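Local coordinates for inner kinetochore subunit cnp3 (PDB 6O2D), which serves as a component of the inner kinetochore on centromeric DNA, a platform for outer kinetochore assembly, and dimerises through its cupin domain, at the interface of chains A and B. Residues are numbered along the deposited sequence; one frame, centred on the assembly and turned at random. Chains: chain A/B, Inner kinetochore subunit cnp3.

Contact 1: the interface of chains A and B. Residues chain A 37-39, 41, 59-60; chain B 114-116.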
loop_
_atom_site.group_PDB
_atom_site.type_symbol
_atom_site.label_atom_id
_atom_site.label_comp_id
_atom_site.label_asym_id
_atom_site.label_seq_id
_atom_site.Cartn_x
_atom_site.Cartn_y
_atom_site.Cartn_z
ATOM N N VAL A 37 2.156 14.044 -5.813
ATOM C CA VAL A 37 1.171 13.172 -5.179
ATOM C C VAL A 37 0.660 12.093 -6.125
ATOM O O VAL A 37 -0.259 11.349 -5.764
ATOM C CB VAL A 37 -0.005 13.969 -4.593
ATOM C CG1 VAL A 37 0.495 14.990 -3.588
ATOM C CG2 VAL A 37 -0.823 14.612 -5.707
ATOM N N GLY A 38 1.229 11.980 -7.322
ATOM C CA GLY A 38 0.774 10.965 -8.250
ATOM C C GLY A 38 1.801 10.626 -9.306
ATOM O O GLY A 38 2.508 11.504 -9.813
ATOM N N TYR A 39 1.870 9.349 -9.666
ATOM C CA TYR A 39 2.814 8.874 -10.663
ATOM C C TYR A 39 2.131 7.870 -11.579
ATOM O O TYR A 39 1.235 7.133 -11.161
ATOM C CB TYR A 39 4.029 8.191 -10.028
ATOM C CG TYR A 39 5.020 9.064 -9.287
ATOM C CD1 TYR A 39 6.045 9.715 -9.957
ATOM C CD2 TYR A 39 4.971 9.176 -7.901
ATOM C CE1 TYR A 39 6.974 10.482 -9.269
ATOM C CE2 TYR A 39 5.899 9.931 -7.207
ATOM C CZ TYR A 39 6.895 10.586 -7.894
ATOM O OH TYR A 39 7.810 11.344 -7.199
ATOM N N LEU A 41 3.237 4.637 -13.096
ATOM C CA LEU A 41 4.344 3.701 -12.913
ATOM C C LEU A 41 5.087 3.335 -14.198
ATOM O O LEU A 41 6.327 3.260 -14.150
ATOM C CB LEU A 41 3.824 2.444 -12.202
ATOM C CG LEU A 41 3.364 2.722 -10.776
ATOM C CD1 LEU A 41 3.080 1.444 -10.020
ATOM C CD2 LEU A 41 4.429 3.514 -10.082
ATOM N N LEU A 59 8.647 6.242 -4.535
ATOM C CA LEU A 59 7.741 7.270 -5.044
ATOM C C LEU A 59 7.218 8.201 -3.960
ATOM O O LEU A 59 7.388 9.416 -4.054
ATOM C CB LEU A 59 6.559 6.616 -5.758
ATOM C CG LEU A 59 6.870 5.758 -6.967
ATOM C CD1 LEU A 59 5.601 5.073 -7.378
ATOM C CD2 LEU A 59 7.421 6.610 -8.090
ATOM N N PHE A 60 6.582 7.659 -2.932
ATOM C CA PHE A 60 5.988 8.451 -1.866
ATOM C C PHE A 60 6.654 8.119 -0.541
ATOM O O PHE A 60 6.787 6.943 -0.187
ATOM C CB PHE A 60 4.481 8.209 -1.775
ATOM C CG PHE A 60 3.757 8.425 -3.068
ATOM C CD1 PHE A 60 3.748 9.666 -3.670
ATOM C CD2 PHE A 60 3.096 7.381 -3.686
ATOM C CE1 PHE A 60 3.081 9.865 -4.862
ATOM C CE2 PHE A 60 2.423 7.573 -4.873
ATOM C CZ PHE A 60 2.418 8.814 -5.462
ATOM N N VAL B 114 -0.745 5.490 -9.540
ATOM C CA VAL B 114 -0.924 5.547 -8.095
ATOM C C VAL B 114 -0.947 7.004 -7.655
ATOM O O VAL B 114 -0.248 7.849 -8.225
ATOM C CB VAL B 114 0.174 4.769 -7.337
ATOM C CG1 VAL B 114 0.083 3.286 -7.648
ATOM C CG2 VAL B 114 1.553 5.307 -7.684
ATOM N N PHE B 115 -1.761 7.299 -6.650
ATOM C CA PHE B 115 -1.753 8.616 -6.045
ATOM C C PHE B 115 -1.938 8.462 -4.543
ATOM O O PHE B 115 -2.441 7.444 -4.062
ATOM C CB PHE B 115 -2.817 9.540 -6.662
ATOM C CG PHE B 115 -4.224 9.219 -6.256
ATOM C CD1 PHE B 115 -4.941 8.238 -6.914
ATOM C CD2 PHE B 115 -4.844 9.920 -5.236
ATOM C CE1 PHE B 115 -6.243 7.953 -6.551
ATOM C CE2 PHE B 115 -6.145 9.639 -4.872
ATOM C CZ PHE B 115 -6.845 8.659 -5.531
ATOM N N ILE B 116 -1.481 9.475 -3.806
ATOM C CA ILE B 116 -1.593 9.512 -2.357
ATOM C C ILE B 116 -2.472 10.683 -1.969
ATOM O O ILE B 116 -2.490 11.721 -2.634
ATOM C CB ILE B 116 -0.230 9.650 -1.651
ATOM C CG1 ILE B 116 0.536 10.852 -2.221
ATOM C CG2 ILE B 116 0.551 8.362 -1.751
ATOM C CD1 ILE B 116 1.657 11.338 -1.335
#

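Contact 2: the interface of chains A and B. Residues chain A 142-145; chain B 142-145.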
loop_
_atom_site.group_PDB
_atom_site.type_symbol
_atom_site.label_atom_id
_atom_site.label_comp_id
_atom_site.label_asym_id
_atom_site.label_seq_id
_atom_site.Cartn_x
_atom_site.Cartn_y
_atom_site.Cartn_z
ATOM N N ASP A 142 4.692 0.984 13.072
ATOM C CA ASP A 142 3.959 1.516 14.217
ATOM C C ASP A 142 4.944 2.326 15.059
ATOM O O ASP A 142 5.684 1.771 15.876
ATOM C CB ASP A 142 3.312 0.385 15.007
ATOM C CG ASP A 142 2.395 0.887 16.094
ATOM O OD1 ASP A 142 2.875 1.651 16.954
ATOM O OD2 ASP A 142 1.200 0.518 16.094
ATOM N N THR A 143 4.922 3.652 14.877
ATOM C CA THR A 143 5.951 4.507 15.468
ATOM C C THR A 143 5.889 4.493 16.987
ATOM O O THR A 143 6.930 4.523 17.655
ATOM C CB THR A 143 5.811 5.940 14.960
ATOM O OG1 THR A 143 4.453 6.375 15.124
ATOM C CG2 THR A 143 6.213 6.036 13.500
ATOM N N LEU A 144 4.682 4.455 17.556
ATOM C CA LEU A 144 4.562 4.379 19.011
ATOM C C LEU A 144 5.150 3.073 19.541
ATOM O O LEU A 144 5.978 3.080 20.458
ATOM C CB LEU A 144 3.093 4.528 19.420
ATOM C CG LEU A 144 2.790 4.499 20.918
ATOM C CD1 LEU A 144 3.627 5.521 21.686
ATOM C CD2 LEU A 144 1.301 4.698 21.191
ATOM N N GLU A 145 4.767 1.940 18.936
ATOM C CA GLU A 145 5.270 0.643 19.386
ATOM C C GLU A 145 6.783 0.555 19.232
ATOM O O GLU A 145 7.473 0.024 20.111
ATOM C CB GLU A 145 4.580 -0.483 18.615
ATOM C CG GLU A 145 5.032 -1.878 19.005
ATOM C CD GLU A 145 4.515 -2.300 20.360
ATOM O OE1 GLU A 145 5.122 -3.204 20.971
ATOM O OE2 GLU A 145 3.498 -1.733 20.815
ATOM N N ASP B 142 0.481 7.802 11.858
ATOM C CA ASP B 142 1.656 7.879 12.726
ATOM C C ASP B 142 1.189 7.775 14.172
ATOM O O ASP B 142 0.733 8.755 14.763
ATOM C CB ASP B 142 2.419 9.172 12.471
ATOM C CG ASP B 142 3.818 9.145 13.044
ATOM O OD1 ASP B 142 3.967 8.964 14.272
ATOM O OD2 ASP B 142 4.772 9.302 12.257
ATOM N N THR B 143 1.319 6.578 14.749
ATOM C CA THR B 143 0.732 6.309 16.058
ATOM C C THR B 143 1.394 7.137 17.150
ATOM O O THR B 143 0.722 7.586 18.085
ATOM C CB THR B 143 0.835 4.821 16.376
ATOM O OG1 THR B 143 2.210 4.418 16.335
ATOM C CG2 THR B 143 0.049 4.017 15.350
ATOM N N LEU B 144 2.712 7.331 17.064
ATOM C CA LEU B 144 3.389 8.186 18.031
ATOM C C LEU B 144 2.900 9.624 17.905
ATOM O O LEU B 144 2.548 10.269 18.903
ATOM C CB LEU B 144 4.906 8.100 17.841
ATOM C CG LEU B 144 5.813 8.930 18.762
ATOM C CD1 LEU B 144 5.402 8.821 20.222
ATOM C CD2 LEU B 144 7.265 8.513 18.604
ATOM N N GLU B 145 2.842 10.136 16.673
ATOM C CA GLU B 145 2.400 11.511 16.463
ATOM C C GLU B 145 0.956 11.703 16.905
ATOM O O GLU B 145 0.619 12.718 17.530
ATOM C CB GLU B 145 2.566 11.894 14.993
ATOM C CG GLU B 145 2.528 13.386 14.709
ATOM C CD GLU B 145 3.780 14.092 15.204
ATOM O OE1 GLU B 145 4.748 13.401 15.583
ATOM O OE2 GLU B 145 3.812 15.340 15.184
#

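Contact 3: the interface of chains A and B. Residues chain A 97, 108-110, 128; chain B 12-14.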
loop_
_atom_site.group_PDB
_atom_site.type_symbol
_atom_site.label_atom_id
_atom_site.label_comp_id
_atom_site.label_asym_id
_atom_site.label_seq_id
_atom_site.Cartn_x
_atom_site.Cartn_y
_atom_site.Cartn_z
ATOM N N LYS A 97 4.260 -13.270 -12.766
ATOM C CA LYS A 97 3.918 -14.348 -11.845
ATOM C C LYS A 97 5.096 -14.578 -10.912
ATOM O O LYS A 97 6.245 -14.656 -11.359
ATOM C CB LYS A 97 3.553 -15.640 -12.583
ATOM C CG LYS A 97 2.466 -15.440 -13.620
ATOM C CD LYS A 97 2.403 -16.587 -14.595
ATOM C CE LYS A 97 0.981 -17.070 -14.748
ATOM N NZ LYS A 97 0.233 -16.203 -15.698
ATOM N N ARG A 108 2.327 -19.179 -4.593
ATOM C CA ARG A 108 2.407 -18.588 -5.921
ATOM C C ARG A 108 1.295 -17.580 -6.128
ATOM O O ARG A 108 0.146 -17.821 -5.743
ATOM C CB ARG A 108 2.299 -19.659 -7.006
ATOM C CG ARG A 108 3.562 -20.447 -7.253
ATOM C CD ARG A 108 3.301 -21.533 -8.284
ATOM N NE ARG A 108 2.150 -22.343 -7.899
ATOM C CZ ARG A 108 2.238 -23.550 -7.350
ATOM N NH1 ARG A 108 1.135 -24.210 -7.022
ATOM N NH2 ARG A 108 3.426 -24.094 -7.131
HETATM N N MSE A 109 1.638 -16.474 -6.778
HETATM C CA MSE A 109 0.675 -15.425 -7.043
HETATM C C MSE A 109 0.961 -14.765 -8.365
HETATM O O MSE A 109 2.063 -14.903 -8.906
HETATM C CB MSE A 109 0.681 -14.407 -5.911
HETATM C CG MSE A 109 -0.171 -14.860 -4.763
HETATM SE SE MSE A 109 -0.208 -13.482 -3.434
HETATM C CE MSE A 109 -2.119 -13.472 -3.172
ATOM N N LYS A 110 -0.028 -14.048 -8.887
ATOM C CA LYS A 110 0.073 -13.487 -10.229
ATOM C C LYS A 110 -0.629 -12.135 -10.244
ATOM O O LYS A 110 -0.916 -11.544 -9.195
ATOM C CB LYS A 110 -0.525 -14.462 -11.256
ATOM C CG LYS A 110 -1.975 -14.853 -10.972
ATOM C CD LYS A 110 -2.587 -15.648 -12.132
ATOM C CE LYS A 110 -3.881 -16.343 -11.708
ATOM N NZ LYS A 110 -4.819 -15.408 -11.004
ATOM N N ILE A 128 8.740 -16.418 -11.415
ATOM C CA ILE A 128 8.590 -17.762 -11.968
ATOM C C ILE A 128 7.993 -17.737 -13.369
ATOM O O ILE A 128 7.582 -18.784 -13.879
ATOM C CB ILE A 128 7.737 -18.656 -11.052
ATOM C CG1 ILE A 128 6.354 -18.036 -10.862
ATOM C CG2 ILE A 128 8.423 -18.897 -9.721
ATOM C CD1 ILE A 128 5.456 -18.819 -9.950
ATOM N N PHE B 12 -3.277 -23.459 -10.103
ATOM C CA PHE B 12 -2.139 -23.489 -9.195
ATOM C C PHE B 12 -1.926 -22.173 -8.455
ATOM O O PHE B 12 -0.905 -22.021 -7.778
ATOM C CB PHE B 12 -0.873 -23.870 -9.964
ATOM C CG PHE B 12 -0.815 -25.322 -10.349
ATOM C CD1 PHE B 12 -0.428 -26.286 -9.433
ATOM C CD2 PHE B 12 -1.174 -25.726 -11.627
ATOM C CE1 PHE B 12 -0.373 -27.627 -9.801
ATOM C CE2 PHE B 12 -1.129 -27.064 -11.992
ATOM C CZ PHE B 12 -0.734 -28.016 -11.079
ATOM N N TYR B 13 -2.871 -21.232 -8.557
ATOM C CA TYR B 13 -2.772 -19.901 -7.954
ATOM C C TYR B 13 -3.948 -19.725 -7.000
ATOM O O TYR B 13 -5.067 -19.440 -7.431
ATOM C CB TYR B 13 -2.762 -18.826 -9.029
ATOM C CG TYR B 13 -1.456 -18.764 -9.765
ATOM C CD1 TYR B 13 -0.479 -17.850 -9.393
ATOM C CD2 TYR B 13 -1.180 -19.649 -10.815
ATOM C CE1 TYR B 13 0.728 -17.793 -10.053
ATOM C CE2 TYR B 13 0.033 -19.602 -11.482
ATOM C CZ TYR B 13 0.980 -18.662 -11.093
ATOM O OH TYR B 13 2.190 -18.581 -11.733
ATOM N N LYS B 14 -3.688 -19.886 -5.706
ATOM C CA LYS B 14 -4.753 -19.858 -4.717
ATOM C C LYS B 14 -5.384 -18.468 -4.601
ATOM O O LYS B 14 -4.735 -17.434 -4.812
ATOM C CB LYS B 14 -4.218 -20.316 -3.361
ATOM C CG LYS B 14 -3.983 -21.820 -3.244
ATOM C CD LYS B 14 -3.374 -22.179 -1.888
ATOM C CE LYS B 14 -2.444 -23.380 -1.984
ATOM N NZ LYS B 14 -2.889 -24.478 -1.082
#

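Contact 1: the interface of chains A and B
The backbones of A:Val37, A:Gly38 and A:Tyr39 run antiparallel to B:Val114, B:Phe115 and B:Ile116, with bridge pairs A:Gly38–B:Phe115 and A:Tyr39–B:Val114, so that strand 32-40 of one cupin domain of this CENP-C homologue continues the sheet of the other at strand 113-117. A:Tyr39 supplies both a donor and an acceptor: its N lies 3.0 Å from B:Val114 O, and its O accepts from B:Val114 N at 3.0 Å. The amide N of B:Ile116 gives the third bond, 3.0 Å to A:Val37 O, and is tilted 22° from that carbonyl's plane. Beneath this seam, the ring of A:Phe60, from strand 55-62, meets B:Ile116. The methyl CG2 lies over one face, 3.6 Å from the ring centroid and displaced toward the rim, in a CH-pi contact. B:Ile116 CG1 stands between the backbone N and the carbonyl carbon (chi1 53°), and from there CD1 reaches A:Phe60 CD1 at 3.6 Å. A:Leu59 CB covers the opposite face of the same ring, while its rim carries B:Val114 CG2, 3.7 Å from A:Phe60 CE2. That valine methyl also faces A:Leu59 CD1 at 4.1 Å, the two side chains crossing at about a right angle.

Contact 2: the interface of chains A and B
A:Thr143 and B:Thr143 face each other across the two-fold axis, where the starts of two short helices meet in this CENP-C cupin dimer. In A:Thr143, CB packs against B:Leu144 CB at 3.7 Å. One branch, the methyl CG2, reaches the carboxylate of B:Asp142, 4.0 Å from its CG. The other branch, the hydroxyl OG1, stands between the backbone N and the carbonyl carbon (chi1 51°) and turns to the partner chain. There it donates to B:Asp142 OD1 at 2.8 Å and accepts from B:Leu144 N at 2.8 Å, the latter bond 167° at the hydrogen. The two hydroxyls are also 3.2 Å apart, A:Thr143 OG1 to B:Thr143 OG1; as each already donates to an aspartate, any bond between them would have to compete with those. The twin bonds run from B:Thr143 OG1 to A:Asp142 OD1 and from A:Leu144 N to B:Thr143 OG1. OD1 of each aspartate takes two donors: B:Thr143 OG1 comes from above the carboxylate plane of A:Asp142, 68° out of it, while A:Glu145 N reaches OD1 from the opposite face at 2.8 Å. With an alanine in place of A:Asp142, the B:Thr143 hydroxyl and the A:Glu145 amide would probably both lose their acceptor, leaving the hydroxyl freer to turn. By accepting from the amide three residues on, A:Asp142, the one residue between strand 133-141 and helix 143-148, acts as that helix's N-cap; helix 143-149 of chain B is capped likewise, joining the domains at their helix starts.

Contact 3: the interface of chains A and B
B:Tyr13 lays its ring along strand 105-110 of the partner cupin domain, with 128 Å² of the tyrosine's own surface hidden, while B:Phe12 beside it offers its backbone carbonyl to A:Arg108. The tyrosine ring is approached in different ways. A:Lys110 crosses it obliquely, with CD 4.0 Å above one face and offset toward the rim, and CG 3.7 Å from B:Tyr13 CD1. A:Met109, a selenomethionine, meets the ring edge through its backbone, its CA lying in the ring plane 3.6 Å from B:Tyr13 CD1. At the phenol end, A:Lys97 crosses at about a right angle and brings its CB to 3.4 Å from B:Tyr13 OH, while A:Ile128 points against the tyrosine and brings CD1 to its hydroxyl. A:Arg108 lies side by side with B:Phe12, pointing the same way, its guanidinium plane 78° from the phenyl ring. A bend at chi3 (-53°) turns the guanidinium side-on, and NE and NH1 each donate to B:Phe12 O at 3.1 Å. That oxygen lies only 3° out of the guanidinium plane; NH1 sits on a carbonyl lone pair, whereas NE is tilted from the carbonyl plane. The N-terminal segment of chain B, with 3-10 helix 10-12, thus rests on chain A where strands 97-102 and 105-110 come together, ahead of its own strand 16-22.

The C-alpha centres of contact 1 lie about 23 Å from contact 2 and 26 Å from contact 3, while contacts 2 and 3 are 34 Å apart, so the dimer is held at well-separated places. They share no residues, yet strands 105-110 and 113-117, used in contacts 3 and 1, are neighbours in sequence. Contacts 1 and 3 each have a twin with the chains exchanged, whereas contact 2 lies on the two-fold axis and contains both halves. Sheet extension, helix starts and an N-terminal segment laid on the partner thus act together, which would probably fix the relative orientation of the two cupin domains.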